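Local structure of mRNA interferase toxin RelE (Escherichia coli, 4FXI) at residues F74-V78 with E89-I94. The protein cleaves mRNA in the ribosomal A site with high codon specificity, inhibiting translation during amino acid starvation as the toxin of the RelBE toxin-antitoxin pair. The protein carries 1 engineered substitution. Residues are numbered along the deposited sequence.
Sequences FVISV and EAVKRI
I76 lays its side chain (chi1 p, chi2 t) over A90 and I94 of the helix: I76 CD1 lies 3.7 Å from A90 CB, and I76 CG2 lies 3.6 Å from I94 CD1, which the m,m rotamer of I94 brings nearer. The axes of strand segment 74-78 and helical segment 89-94 approach to 7.3 Å, with 133° between their N-to-C directions and S77 and A90 in register (CA to CA 5.2 Å; CB to CB 3.7 Å). I76 and S77 both point toward the helix because they form a classic beta bulge opposite V63, I76 having phi/psi of -104/-23°. The same bulge presents I76 O to R93, whose extended side chain (m, t, t) donates a hydrogen bond from NH1 (3.0 Å, 157°). One turn back, E89 OE2 forms a salt bridge with R93 NE at 2.9 Å, while R93 NH2 forms one with E14; S77 OG is hydrogen-bonded to V86 O. This packs the C-terminal helix 85-94 of this RelE/ParE-family toxin on central strand 72-78 of its four-stranded mixed sheet, between strands 4-7 and 60-67, with E14 tying in helix 9-17.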
loop_
_atom_site.group_PDB
_atom_site.type_symbol
_atom_site.label_atom_id
_atom_site.label_comp_id
_atom_site.label_asym_id
_atom_site.label_seq_id
_atom_site.Cartn_x
_atom_site.Cartn_y
_atom_site.Cartn_z
ATOM N N PHE A 74 -7.194 -1.621 -2.621
ATOM C CA PHE A 74 -7.212 -2.454 -1.425
ATOM C C PHE A 74 -5.839 -2.438 -0.778
ATOM O O PHE A 74 -4.885 -3.009 -1.305
ATOM C CB PHE A 74 -7.617 -3.883 -1.814
ATOM C CG PHE A 74 -7.724 -4.829 -0.654
ATOM C CD1 PHE A 74 -8.570 -4.566 0.410
ATOM C CD2 PHE A 74 -6.991 -6.005 -0.643
ATOM C CE1 PHE A 74 -8.669 -5.451 1.474
ATOM C CE2 PHE A 74 -7.085 -6.889 0.425
ATOM C CZ PHE A 74 -7.927 -6.607 1.481
ATOM N N VAL A 75 -5.717 -1.759 0.354
ATOM C CA VAL A 75 -4.428 -1.687 1.033
ATOM C C VAL A 75 -4.181 -2.996 1.775
ATOM O O VAL A 75 -4.939 -3.344 2.663
ATOM C CB VAL A 75 -4.394 -0.530 2.037
ATOM C CG1 VAL A 75 -3.043 -0.510 2.783
ATOM C CG2 VAL A 75 -4.627 0.796 1.307
ATOM N N ILE A 76 -3.128 -3.724 1.407
ATOM C CA ILE A 76 -2.884 -5.037 2.025
ATOM C C ILE A 76 -1.761 -5.073 3.059
ATOM O O ILE A 76 -1.734 -5.952 3.925
ATOM C CB ILE A 76 -2.560 -6.083 0.973
ATOM C CG1 ILE A 76 -1.352 -5.642 0.180
ATOM C CG2 ILE A 76 -3.714 -6.254 0.026
ATOM C CD1 ILE A 76 -1.157 -6.458 -1.033
ATOM N N SER A 77 -0.830 -4.132 2.973
ATOM C CA SER A 77 0.341 -4.175 3.829
ATOM C C SER A 77 0.975 -2.795 3.985
ATOM O O SER A 77 1.201 -2.087 2.997
ATOM C CB SER A 77 1.371 -5.156 3.254
ATOM O OG SER A 77 2.469 -5.314 4.139
ATOM N N VAL A 78 1.242 -2.401 5.227
ATOM C CA VAL A 78 2.056 -1.211 5.470
ATOM C C VAL A 78 3.099 -1.488 6.553
ATOM O O VAL A 78 2.770 -1.923 7.663
ATOM C CB VAL A 78 1.215 0.087 5.715
ATOM C CG1 VAL A 78 -0.263 -0.200 5.682
ATOM C CG2 VAL A 78 1.627 0.798 6.998
ATOM N N GLU A 89 4.829 -10.000 3.751
ATOM C CA GLU A 89 3.531 -9.949 4.415
ATOM C C GLU A 89 2.399 -9.732 3.414
ATOM O O GLU A 89 1.333 -10.337 3.522
ATOM C CB GLU A 89 3.494 -8.849 5.480
ATOM C CG GLU A 89 3.782 -9.349 6.882
ATOM C CD GLU A 89 2.873 -10.492 7.297
ATOM O OE1 GLU A 89 3.392 -11.503 7.813
ATOM O OE2 GLU A 89 1.642 -10.381 7.115
ATOM N N ALA A 90 2.630 -8.858 2.443
ATOM C CA ALA A 90 1.626 -8.605 1.414
ATOM C C ALA A 90 1.288 -9.888 0.646
ATOM O O ALA A 90 0.117 -10.192 0.417
ATOM C CB ALA A 90 2.096 -7.511 0.461
ATOM N N VAL A 91 2.310 -10.648 0.259
ATOM C CA VAL A 91 2.070 -11.890 -0.462
ATOM C C VAL A 91 1.290 -12.864 0.411
ATOM O O VAL A 91 0.304 -13.458 -0.022
ATOM C CB VAL A 91 3.387 -12.583 -0.911
ATOM C CG1 VAL A 91 3.058 -13.853 -1.649
ATOM C CG2 VAL A 91 4.208 -11.661 -1.791
ATOM N N LYS A 92 1.740 -13.007 1.650
ATOM C CA LYS A 92 1.089 -13.864 2.632
ATOM C C LYS A 92 -0.399 -13.535 2.822
ATOM O O LYS A 92 -1.232 -14.431 2.920
ATOM C CB LYS A 92 1.837 -13.758 3.964
ATOM C CG LYS A 92 1.553 -14.858 4.964
ATOM C CD LYS A 92 2.692 -14.939 5.976
ATOM C CE LYS A 92 2.463 -16.014 7.026
ATOM N NZ LYS A 92 1.514 -15.566 8.081
ATOM N N ARG A 93 -0.739 -12.253 2.872
ATOM C CA ARG A 93 -2.122 -11.851 3.126
ATOM C C ARG A 93 -3.035 -11.987 1.908
ATOM O O ARG A 93 -4.254 -12.016 2.041
ATOM C CB ARG A 93 -2.174 -10.421 3.666
ATOM C CG ARG A 93 -1.544 -10.277 5.042
ATOM C CD ARG A 93 -1.499 -8.823 5.509
ATOM N NE ARG A 93 -0.693 -8.698 6.719
ATOM C CZ ARG A 93 -0.315 -7.543 7.253
ATOM N NH1 ARG A 93 -0.675 -6.398 6.688
ATOM N NH2 ARG A 93 0.420 -7.537 8.357
ATOM N N ILE A 94 -2.438 -12.053 0.724
ATOM C CA ILE A 94 -3.186 -12.230 -0.515
ATOM C C ILE A 94 -3.505 -13.708 -0.767
ATOM O O ILE A 94 -4.549 -14.035 -1.329
ATOM C CB ILE A 94 -2.409 -11.633 -1.717
ATOM C CG1 ILE A 94 -2.385 -10.112 -1.614
ATOM C CG2 ILE A 94 -3.035 -12.026 -3.042
ATOM C CD1 ILE A 94 -3.770 -9.491 -1.607
#